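Local coordinates for protein tetraacyldisaccharide 4'-kinase (Aquifex aeolicus, PDB 4ITL) that probably transfers the gamma-phosphate of ATP to the 4'-position of a tetraacyldisaccharide 1-phosphate precursor of lipid A, giving lipid IVA, at residues A[62-67]-A[309-314]; A[70-75]-A[137-142]; A[228-233]-A[273-278]. All coordinates share one frame; numbering follows the deposited sequence.

Contact 1 encloses the other two along the chain: contact 2 closes first, then contact 3 opens and closes, before the C-terminal helix 303-311 returns to meet residues 62-67. Contacts 1 and 2, with centres about 19 Å apart, are joined through strand 67-71, one beginning just before it and the other at its end, beside the loop 137-142 whose D139 bridges to K51. Contact 3 lies on the opposite side of the chain's centre from contact 1, about 38 Å between centres, and about 29 Å, again between centres, from contact 2. Its second strand, 275-277, leads to T278, which touches the adenine of the bound ATP analogue. The nucleotide thus lies between the P-loop region and the strand pair of contact 3.

Contact 1: A[62-67]-A[309-314]; sequences LKDKRV and LIYRIF
The ammonium NZ of K65 sits over the face of the F314 ring, 4.1 Å from its centroid and only 15° off the normal, a clear cation-pi contact. A second, weak hold on this charge comes from a long ion pair with E133. The K65 chain bends twice, at chi2 (-74°) and chi3 (-68°), folding its end back across the ring. Its CE also lies over that face, 3.6 Å from F314 CE1, in a CH-pi contact. I313 CG1 covers the opposite face over its centre, sandwiching F314 between an aliphatic branch and a lysine tail.

At the edge of F314, near its plane, comes L62, whose CD2 lies 4.0 Å from F314 CE2. The same methyl reaches 3.8 Å from I310 CG2 and 4.1 Å from Y311 CE2, so one leucine branch fills the angle between the side chains of I310, Y311 and F314. The carboxylate of D64 approaches the hydroxyl end of Y311, nearly coplanar with that ring, but the two are modelled too close for the detail to be trusted. Replacing F314 with an alanine is likely to open a gap beside L62 and leave the lysine ammonium without its aromatic partner.

In 62-67 the backbone makes a type I turn from L62 to K65, closed by K65 N to L62 O at 2.8 Å, with the two residues that meet F314 at its ends. L62 and F314 also rest on V134, and L62 and I310 on I39, in neighbouring parallel strands. The C-terminal helix 303-311 is thus packed against the sheet of a P-loop NTPase fold, beside the turn linking helix 51-61, which follows the P-loop, to strand 67-71.

Contact 2: A[70-75]-A[137-142]; sequences LSRGYK and LDDGFQ
D138 N donates to L70 O at 3.3 Å. A water also donates to L70 O, at 2.8 Å, and accepts from D139 N, so this carbonyl serves two donors and ties down both aspartates' backbones. Another water accepts from R72 N at 2.8 Å and lies beside D138 OD1, at a separation too short to be reliable. S71 holds its hydroxyl anti to the backbone N (chi1 -180°), where OG takes the G73 N-H at 3.3 Å to form an ST turn and lies next to the D138 carboxylate, with only weak bonding between them.

These residues stand where parallel strands 67-71 and 134-137 end, and an apolar strand leading into D138 and D139 is consistent with the Walker B position of a P-loop kinase. D139 OD1 makes salt bridges to R171 and to K51, a predicted ATP-binding lysine. R72 offers D139 OD2 only a long salt bridge, 3.8 Å from NH1, the guanidinium and carboxylate planes 63° apart, and the arginine is poorly ordered.

Further back along the strands, L70 and L137 pair in register on one face of the sheet, CD1 of L70 lying 3.7 Å from CD2 of L137, and R119 of helix 119-130 touches both leucines.

Contact 3: A[228-233]-A[273-278]; sequences EVIAFS and EIYLTT. With ACP (phosphomethylphosphonic acid adenylate ester), chain B.
The F232 ring carries T277 CB over one face, 3.6 Å above the plane and towards the rim, while Y275 CD1 meets its edge in plane, 3.7 Å from F232 CE2. F267 and Y264 also meet this ring, and F267 packs edge-to-face with Y275, making an aromatic cluster. With CG between the backbone N and the carbonyl carbon (chi1 66°), the F232 ring lies between T277 and Y275. I230 lies alongside Y275, its CG2 3.8 Å from CE1 of that ring.

T277 OG1 gives its hydrogen to F232 O at 2.8 Å, from above the carbonyl plane, and so the threonine both bonds the neighbouring backbone and lids the ring. The strands themselves are parallel: I230 N bonds to I274 O, L276 N to I230 O at 3.0 Å, and F232 N to L276 O. On the other face of this sheet, A231 and L276 pack against L245 of helix 238-247.

Just beyond the strand, T278 is the N-cap of helix 279-282, its hydroxyl bonded to D281, and its CB lies 3.3 Å from adenine N3 of the ATP analogue. Strand 275-277 of this parallel pair thus ends at the nucleotide pocket, its junction with helix 279-282 lying against the base.

Contact 1: A[62-67]-A[309-314]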
loop_
_atom_site.group_PDB
_atom_site.type_symbol
_atom_site.label_atom_id
_atom_site.label_comp_id
_atom_site.label_asym_id
_atom_site.label_seq_id
_atom_site.Cartn_x
_atom_site.Cartn_y
_atom_site.Cartn_z
ATOM N N LEU A 62 2.076 -15.526 4.143
ATOM C CA LEU A 62 3.246 -16.153 3.550
ATOM C C LEU A 62 4.323 -16.411 4.601
ATOM O O LEU A 62 5.489 -16.577 4.276
ATOM C CB LEU A 62 3.793 -15.296 2.415
ATOM C CG LEU A 62 2.960 -15.337 1.137
ATOM C CD1 LEU A 62 3.474 -14.331 0.129
ATOM C CD2 LEU A 62 2.953 -16.734 0.545
ATOM N N LYS A 63 3.921 -16.418 5.864
ATOM C CA LYS A 63 4.845 -16.347 6.993
ATOM C C LYS A 63 5.774 -17.552 7.036
ATOM O O LYS A 63 6.842 -17.495 7.633
ATOM C CB LYS A 63 4.083 -16.232 8.312
ATOM C CG LYS A 63 3.039 -17.313 8.529
ATOM C CD LYS A 63 2.272 -17.104 9.826
ATOM C CE LYS A 63 1.868 -15.651 10.018
ATOM N NZ LYS A 63 0.560 -15.500 10.715
ATOM N N ASP A 64 5.348 -18.648 6.425
ATOM C CA ASP A 64 6.163 -19.867 6.355
ATOM C C ASP A 64 7.281 -19.743 5.306
ATOM O O ASP A 64 8.088 -20.658 5.166
ATOM C CB ASP A 64 5.317 -21.150 6.119
ATOM C CG ASP A 64 4.201 -20.979 5.077
ATOM O OD1 ASP A 64 3.640 -19.863 4.938
ATOM O OD2 ASP A 64 3.871 -22.005 4.416
ATOM N N LYS A 65 7.335 -18.616 4.583
ATOM C CA LYS A 65 8.385 -18.396 3.573
ATOM C C LYS A 65 9.235 -17.161 3.905
ATOM O O LYS A 65 8.804 -16.280 4.648
ATOM C CB LYS A 65 7.788 -18.223 2.163
ATOM C CG LYS A 65 6.554 -19.065 1.841
ATOM C CD LYS A 65 6.864 -20.537 1.621
ATOM C CE LYS A 65 7.663 -20.759 0.358
ATOM N NZ LYS A 65 7.689 -22.194 -0.045
ATOM N N ARG A 66 10.444 -17.091 3.351
ATOM C CA ARG A 66 11.234 -15.874 3.456
ATOM C C ARG A 66 10.742 -14.898 2.421
ATOM O O ARG A 66 10.879 -15.137 1.227
ATOM C CB ARG A 66 12.719 -16.150 3.245
ATOM C CG ARG A 66 13.346 -16.950 4.366
ATOM C CD ARG A 66 14.875 -17.042 4.232
ATOM N NE ARG A 66 15.293 -17.735 3.016
ATOM C CZ ARG A 66 15.194 -19.047 2.819
ATOM N NH1 ARG A 66 14.666 -19.832 3.749
ATOM N NH2 ARG A 66 15.619 -19.576 1.678
ATOM N N VAL A 67 10.177 -13.791 2.889
ATOM C CA VAL A 67 9.516 -12.816 2.028
ATOM C C VAL A 67 10.303 -11.522 1.906
ATOM O O VAL A 67 10.835 -10.997 2.889
ATOM C CB VAL A 67 8.137 -12.430 2.615
ATOM C CG1 VAL A 67 7.435 -11.369 1.722
ATOM C CG2 VAL A 67 7.266 -13.663 2.787
ATOM N N LEU A 309 -4.821 -19.925 -4.527
ATOM C CA LEU A 309 -4.342 -19.133 -5.651
ATOM C C LEU A 309 -2.911 -18.674 -5.414
ATOM O O LEU A 309 -2.096 -18.640 -6.337
ATOM C CB LEU A 309 -5.287 -17.945 -5.858
ATOM C CG LEU A 309 -5.190 -17.142 -7.145
ATOM C CD1 LEU A 309 -5.390 -18.062 -8.337
ATOM C CD2 LEU A 309 -6.245 -16.045 -7.144
ATOM N N ILE A 310 -2.599 -18.314 -4.169
ATOM C CA ILE A 310 -1.289 -17.773 -3.851
ATOM C C ILE A 310 -0.228 -18.897 -3.808
ATOM O O ILE A 310 0.894 -18.720 -4.266
ATOM C CB ILE A 310 -1.299 -16.999 -2.510
ATOM C CG1 ILE A 310 -1.901 -15.596 -2.669
ATOM C CG2 ILE A 310 0.107 -16.770 -2.008
ATOM C CD1 ILE A 310 -2.380 -15.037 -1.353
ATOM N N TYR A 311 -0.579 -20.054 -3.264
ATOM C CA TYR A 311 0.425 -21.113 -3.107
ATOM C C TYR A 311 0.780 -21.837 -4.412
ATOM O O TYR A 311 1.891 -22.358 -4.530
ATOM C CB TYR A 311 0.090 -22.077 -1.956
ATOM C CG TYR A 311 0.717 -21.591 -0.632
ATOM C CD1 TYR A 311 1.926 -22.098 -0.169
ATOM C CD2 TYR A 311 0.130 -20.594 0.113
ATOM C CE1 TYR A 311 2.506 -21.644 1.017
ATOM C CE2 TYR A 311 0.701 -20.136 1.292
ATOM C CZ TYR A 311 1.890 -20.656 1.739
ATOM O OH TYR A 311 2.437 -20.203 2.928
ATOM N N ARG A 312 -0.102 -21.767 -5.413
ATOM C CA ARG A 312 0.169 -22.376 -6.727
ATOM C C ARG A 312 1.456 -21.884 -7.324
ATOM O O ARG A 312 2.054 -22.577 -8.136
ATOM C CB ARG A 312 -0.934 -22.111 -7.764
ATOM C CG ARG A 312 -2.227 -22.819 -7.492
ATOM C CD ARG A 312 -2.127 -24.319 -7.779
ATOM N NE ARG A 312 -3.376 -25.021 -7.472
ATOM C CZ ARG A 312 -3.959 -25.054 -6.272
ATOM N NH1 ARG A 312 -5.090 -25.731 -6.109
ATOM N NH2 ARG A 312 -3.427 -24.423 -5.226
ATOM N N ILE A 313 1.877 -20.677 -6.961
ATOM C CA ILE A 313 3.050 -20.093 -7.600
ATOM C C ILE A 313 4.356 -20.803 -7.220
ATOM O O ILE A 313 5.371 -20.644 -7.897
ATOM C CB ILE A 313 3.233 -18.607 -7.280
ATOM C CG1 ILE A 313 3.687 -18.428 -5.829
ATOM C CG2 ILE A 313 1.938 -17.850 -7.571
ATOM C CD1 ILE A 313 3.901 -16.927 -5.443
ATOM N N PHE A 314 4.324 -21.542 -6.116
ATOM C CA PHE A 314 5.494 -22.248 -5.623
ATOM C C PHE A 314 5.671 -23.635 -6.274
ATOM O O PHE A 314 6.623 -24.351 -5.961
ATOM C CB PHE A 314 5.408 -22.404 -4.111
ATOM C CG PHE A 314 5.483 -21.116 -3.387
ATOM C CD1 PHE A 314 6.625 -20.355 -3.432
ATOM C CD2 PHE A 314 4.407 -20.643 -2.690
ATOM C CE1 PHE A 314 6.683 -19.166 -2.775
ATOM C CE2 PHE A 314 4.470 -19.461 -2.033
ATOM C CZ PHE A 314 5.601 -18.717 -2.073
#

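Contact 2: A[70-75]-A[137-142]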
loop_
_atom_site.group_PDB
_atom_site.type_symbol
_atom_site.label_atom_id
_atom_site.label_comp_id
_atom_site.label_asym_id
_atom_site.label_seq_id
_atom_site.Cartn_x
_atom_site.Cartn_y
_atom_site.Cartn_z
ATOM N N LEU A 70 9.415 -5.654 -2.691
ATOM C CA LEU A 70 10.123 -4.760 -3.594
ATOM C C LEU A 70 9.299 -3.537 -3.869
ATOM O O LEU A 70 8.172 -3.610 -4.430
ATOM C CB LEU A 70 10.454 -5.442 -4.927
ATOM C CG LEU A 70 11.302 -6.692 -4.829
ATOM C CD1 LEU A 70 11.364 -7.293 -6.263
ATOM C CD2 LEU A 70 12.666 -6.428 -4.214
ATOM N N SER A 71 9.860 -2.396 -3.484
ATOM C CA SER A 71 9.117 -1.168 -3.456
ATOM C C SER A 71 9.921 -0.132 -4.212
ATOM O O SER A 71 11.135 -0.258 -4.386
ATOM C CB SER A 71 8.886 -0.793 -1.966
ATOM O OG SER A 71 8.156 0.405 -1.852
ATOM N N ARG A 72 9.224 0.833 -4.796
ATOM C CA ARG A 72 9.830 2.067 -5.291
ATOM C C ARG A 72 10.409 2.968 -4.197
ATOM O O ARG A 72 11.428 3.609 -4.407
ATOM C CB ARG A 72 8.854 2.841 -6.166
ATOM C CG ARG A 72 9.525 3.592 -7.297
ATOM C CD ARG A 72 8.553 3.838 -8.433
ATOM N NE ARG A 72 7.373 4.568 -7.974
ATOM C CZ ARG A 72 6.112 4.296 -8.309
ATOM N NH1 ARG A 72 5.138 5.048 -7.812
ATOM N NH2 ARG A 72 5.804 3.296 -9.130
ATOM N N GLY A 73 9.757 3.018 -3.038
ATOM C CA GLY A 73 10.042 4.035 -2.037
ATOM C C GLY A 73 9.850 5.490 -2.422
ATOM O O GLY A 73 10.802 6.262 -2.469
ATOM N N TYR A 74 8.602 5.889 -2.628
ATOM C CA TYR A 74 8.309 7.219 -3.153
ATOM C C TYR A 74 8.820 8.285 -2.191
ATOM O O TYR A 74 8.625 8.183 -0.989
ATOM C CB TYR A 74 6.801 7.386 -3.330
ATOM C CG TYR A 74 6.392 8.329 -4.429
ATOM C CD1 TYR A 74 6.908 8.202 -5.706
ATOM C CD2 TYR A 74 5.473 9.340 -4.191
ATOM C CE1 TYR A 74 6.528 9.059 -6.718
ATOM C CE2 TYR A 74 5.086 10.206 -5.194
ATOM C CZ TYR A 74 5.618 10.059 -6.460
ATOM O OH TYR A 74 5.238 10.915 -7.469
ATOM N N LYS A 75 9.470 9.307 -2.741
ATOM C CA LYS A 75 9.805 10.530 -2.015
ATOM C C LYS A 75 11.038 10.363 -1.139
ATOM O O LYS A 75 11.385 11.254 -0.369
ATOM C CB LYS A 75 8.628 11.012 -1.166
ATOM C CG LYS A 75 7.333 11.162 -1.937
ATOM C CD LYS A 75 7.402 12.343 -2.884
ATOM C CE LYS A 75 6.022 12.929 -3.132
ATOM N NZ LYS A 75 5.831 13.345 -4.549
ATOM N N LEU A 137 5.663 -7.302 -4.991
ATOM C CA LEU A 137 5.780 -5.960 -5.441
ATOM C C LEU A 137 4.642 -5.162 -4.848
ATOM O O LEU A 137 3.530 -5.570 -4.945
ATOM C CB LEU A 137 5.702 -5.847 -6.929
ATOM C CG LEU A 137 6.441 -6.803 -7.847
ATOM C CD1 LEU A 137 6.344 -6.360 -9.265
ATOM C CD2 LEU A 137 7.844 -6.981 -7.434
ATOM N N ASP A 138 4.928 -4.015 -4.268
ATOM C CA ASP A 138 3.960 -3.310 -3.469
ATOM C C ASP A 138 3.163 -2.365 -4.304
ATOM O O ASP A 138 2.070 -2.038 -3.934
ATOM C CB ASP A 138 4.590 -2.628 -2.259
ATOM C CG ASP A 138 5.128 -1.286 -2.546
ATOM O OD1 ASP A 138 5.864 -1.137 -3.488
ATOM O OD2 ASP A 138 4.856 -0.357 -1.825
ATOM N N ASP A 139 3.729 -1.914 -5.402
ATOM C CA ASP A 139 2.985 -1.172 -6.418
ATOM C C ASP A 139 3.365 -1.553 -7.868
ATOM O O ASP A 139 4.036 -0.794 -8.554
ATOM C CB ASP A 139 3.183 0.326 -6.193
ATOM C CG ASP A 139 2.241 1.170 -7.006
ATOM O OD1 ASP A 139 1.124 0.713 -7.296
ATOM O OD2 ASP A 139 2.618 2.302 -7.350
ATOM N N GLY A 140 2.951 -2.734 -8.312
ATOM C CA GLY A 140 3.602 -3.405 -9.425
ATOM C C GLY A 140 2.871 -3.522 -10.758
ATOM O O GLY A 140 3.429 -4.051 -11.709
ATOM N N PHE A 141 1.633 -3.051 -10.841
ATOM C CA PHE A 141 0.760 -3.427 -11.938
ATOM C C PHE A 141 1.185 -2.835 -13.290
ATOM O O PHE A 141 1.045 -3.494 -14.332
ATOM C CB PHE A 141 -0.668 -3.022 -11.595
ATOM C CG PHE A 141 -1.724 -3.491 -12.596
ATOM C CD1 PHE A 141 -2.191 -4.798 -12.578
ATOM C CD2 PHE A 141 -2.271 -2.611 -13.495
ATOM C CE1 PHE A 141 -3.176 -5.213 -13.455
ATOM C CE2 PHE A 141 -3.272 -3.016 -14.384
ATOM C CZ PHE A 141 -3.716 -4.322 -14.361
ATOM N N GLN A 142 1.649 -1.582 -13.243
ATOM C CA GLN A 142 2.161 -0.821 -14.371
ATOM C C GLN A 142 3.639 -1.202 -14.715
ATOM O O GLN A 142 4.122 -0.859 -15.795
ATOM C CB GLN A 142 2.052 0.686 -14.154
ATOM C CG GLN A 142 0.635 1.249 -14.223
ATOM C CD GLN A 142 -0.181 0.938 -12.942
ATOM O OE1 GLN A 142 0.389 0.823 -11.858
ATOM N NE2 GLN A 142 -1.487 0.732 -13.095
HETATM O O HOH W 1 6.777 -2.116 -6.294
HETATM O O HOH W 2 6.467 0.846 -4.719
#

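Contact 3: A[228-233]-A[273-278]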
loop_
_atom_site.group_PDB
_atom_site.type_symbol
_atom_site.label_atom_id
_atom_site.label_comp_id
_atom_site.label_asym_id
_atom_site.label_seq_id
_atom_site.Cartn_x
_atom_site.Cartn_y
_atom_site.Cartn_z
ATOM N N GLU A 228 -12.577 15.276 22.687
ATOM C CA GLU A 228 -12.622 15.628 21.291
ATOM C C GLU A 228 -11.155 15.650 20.876
ATOM O O GLU A 228 -10.313 16.166 21.621
ATOM C CB GLU A 228 -13.204 17.023 21.120
ATOM C CG GLU A 228 -14.631 17.157 21.474
ATOM C CD GLU A 228 -14.963 18.578 21.894
ATOM O OE1 GLU A 228 -14.173 19.177 22.666
ATOM O OE2 GLU A 228 -16.003 19.101 21.447
ATOM N N VAL A 229 -10.840 15.077 19.719
ATOM C CA VAL A 229 -9.462 14.990 19.266
ATOM C C VAL A 229 -9.246 15.934 18.101
ATOM O O VAL A 229 -10.188 16.395 17.462
ATOM C CB VAL A 229 -9.082 13.570 18.756
ATOM C CG1 VAL A 229 -9.287 12.534 19.823
ATOM C CG2 VAL A 229 -9.869 13.217 17.522
ATOM N N ILE A 230 -7.987 16.209 17.815
ATOM C CA ILE A 230 -7.644 16.843 16.575
ATOM C C ILE A 230 -7.088 15.730 15.736
ATOM O O ILE A 230 -6.105 15.109 16.118
ATOM C CB ILE A 230 -6.612 17.948 16.767
ATOM C CG1 ILE A 230 -7.240 19.076 17.575
ATOM C CG2 ILE A 230 -6.133 18.441 15.414
ATOM C CD1 ILE A 230 -6.243 19.928 18.393
ATOM N N ALA A 231 -7.754 15.441 14.619
ATOM C CA ALA A 231 -7.318 14.393 13.697
ATOM C C ALA A 231 -6.612 14.994 12.512
ATOM O O ALA A 231 -6.877 16.129 12.117
ATOM C CB ALA A 231 -8.497 13.561 13.221
ATOM N N PHE A 232 -5.706 14.218 11.944
ATOM C CA PHE A 232 -5.004 14.622 10.738
ATOM C C PHE A 232 -4.365 13.421 10.044
ATOM O O PHE A 232 -4.146 12.389 10.664
ATOM C CB PHE A 232 -3.936 15.660 11.084
ATOM C CG PHE A 232 -2.821 15.136 11.950
ATOM C CD1 PHE A 232 -1.786 14.389 11.405
ATOM C CD2 PHE A 232 -2.779 15.433 13.314
ATOM C CE1 PHE A 232 -0.744 13.917 12.207
ATOM C CE2 PHE A 232 -1.741 14.963 14.112
ATOM C CZ PHE A 232 -0.715 14.221 13.558
ATOM N N SER A 233 -4.112 13.547 8.747
ATOM C CA SER A 233 -3.278 12.594 8.022
ATOM C C SER A 233 -2.681 13.237 6.785
ATOM O O SER A 233 -3.229 14.199 6.275
ATOM C CB SER A 233 -4.109 11.389 7.624
ATOM O OG SER A 233 -5.172 11.782 6.787
ATOM N N GLU A 273 -3.837 18.760 24.178
ATOM C CA GLU A 273 -4.691 18.227 23.100
ATOM C C GLU A 273 -4.338 16.794 22.801
ATOM O O GLU A 273 -3.214 16.372 23.018
ATOM C CB GLU A 273 -4.559 19.041 21.801
ATOM C CG GLU A 273 -5.039 20.481 21.937
ATOM C CD GLU A 273 -6.550 20.591 22.166
ATOM O OE1 GLU A 273 -7.297 19.666 21.788
ATOM O OE2 GLU A 273 -6.998 21.609 22.721
ATOM N N ILE A 274 -5.314 16.053 22.292
ATOM C CA ILE A 274 -5.094 14.679 21.844
ATOM C C ILE A 274 -5.245 14.636 20.334
ATOM O O ILE A 274 -6.228 15.148 19.798
ATOM C CB ILE A 274 -6.137 13.702 22.425
ATOM C CG1 ILE A 274 -6.238 13.816 23.951
ATOM C CG2 ILE A 274 -5.792 12.276 22.010
ATOM C CD1 ILE A 274 -5.045 13.208 24.700
ATOM N N TYR A 275 -4.267 14.022 19.673
ATOM C CA TYR A 275 -4.181 13.961 18.228
ATOM C C TYR A 275 -4.351 12.531 17.771
ATOM O O TYR A 275 -3.811 11.607 18.398
ATOM C CB TYR A 275 -2.820 14.458 17.771
ATOM C CG TYR A 275 -2.618 15.925 17.992
ATOM C CD1 TYR A 275 -3.028 16.841 17.037
ATOM C CD2 TYR A 275 -2.028 16.408 19.163
ATOM C CE1 TYR A 275 -2.859 18.217 17.246
ATOM C CE2 TYR A 275 -1.854 17.768 19.373
ATOM C CZ TYR A 275 -2.273 18.663 18.410
ATOM O OH TYR A 275 -2.105 20.013 18.598
ATOM N N LEU A 276 -5.149 12.358 16.724
ATOM C CA LEU A 276 -5.416 11.056 16.136
ATOM C C LEU A 276 -5.086 11.055 14.649
ATOM O O LEU A 276 -5.504 11.933 13.906
ATOM C CB LEU A 276 -6.878 10.664 16.340
ATOM C CG LEU A 276 -7.276 9.262 15.891
ATOM C CD1 LEU A 276 -6.696 8.206 16.808
ATOM C CD2 LEU A 276 -8.783 9.133 15.815
ATOM N N THR A 277 -4.339 10.044 14.233
ATOM C CA THR A 277 -3.681 10.026 12.932
ATOM C C THR A 277 -3.531 8.579 12.492
ATOM O O THR A 277 -4.094 7.688 13.113
ATOM C CB THR A 277 -2.325 10.746 12.951
ATOM O OG1 THR A 277 -1.881 10.956 11.609
ATOM C CG2 THR A 277 -1.298 9.951 13.707
ATOM N N THR A 278 -2.827 8.339 11.394
ATOM C CA THR A 278 -2.728 6.984 10.888
ATOM C C THR A 278 -1.320 6.454 11.125
ATOM O O THR A 278 -0.397 7.211 11.406
ATOM C CB THR A 278 -3.040 6.876 9.365
ATOM O OG1 THR A 278 -1.927 7.295 8.580
ATOM C CG2 THR A 278 -4.242 7.720 8.978
HETATM P PG ACP B . -0.303 4.589 -2.153
HETATM O O1G ACP B . 1.134 5.063 -2.253
HETATM O O2G ACP B . -0.927 4.229 -3.517
HETATM O O3G ACP B . -1.139 5.755 -1.537
HETATM P PB ACP B . -1.882 2.711 -0.375
HETATM O O1B ACP B . -1.629 1.475 0.464
HETATM O O2B ACP B . -2.758 2.258 -1.544
HETATM C C3B ACP B . -0.231 3.138 -1.018
HETATM P PA ACP B . -3.589 3.833 1.552
HETATM O O1A ACP B . -4.891 3.066 1.453
HETATM O O2A ACP B . -3.754 5.292 1.781
HETATM O O3A ACP B . -2.732 3.906 0.186
HETATM O "O5'" ACP B . -2.743 3.192 2.745
HETATM C "C5'" ACP B . -1.573 3.866 3.175
HETATM C "C4'" ACP B . -1.366 3.700 4.677
HETATM O "O4'" ACP B . -2.002 4.839 5.261
HETATM C "C3'" ACP B . -1.994 2.517 5.331
HETATM O "O3'" ACP B . -1.219 1.400 5.353
HETATM C "C2'" ACP B . -2.250 3.032 6.709
HETATM O "O2'" ACP B . -1.152 3.055 7.567
HETATM C "C1'" ACP B . -2.665 4.421 6.413
HETATM N N9 ACP B . -4.106 4.607 6.261
HETATM C C8 ACP B . -4.790 4.939 5.139
HETATM N N7 ACP B . -6.105 5.033 5.439
HETATM C C5 ACP B . -6.264 4.797 6.749
HETATM C C6 ACP B . -7.360 4.756 7.611
HETATM N N6 ACP B . -8.688 5.012 7.110
HETATM N N1 ACP B . -7.177 4.454 8.902
HETATM C C2 ACP B . -5.948 4.179 9.403
HETATM N N3 ACP B . -4.852 4.211 8.613
HETATM C C4 ACP B . -4.993 4.506 7.294
HETATM O O HOH W 3 -7.729 17.306 22.038
#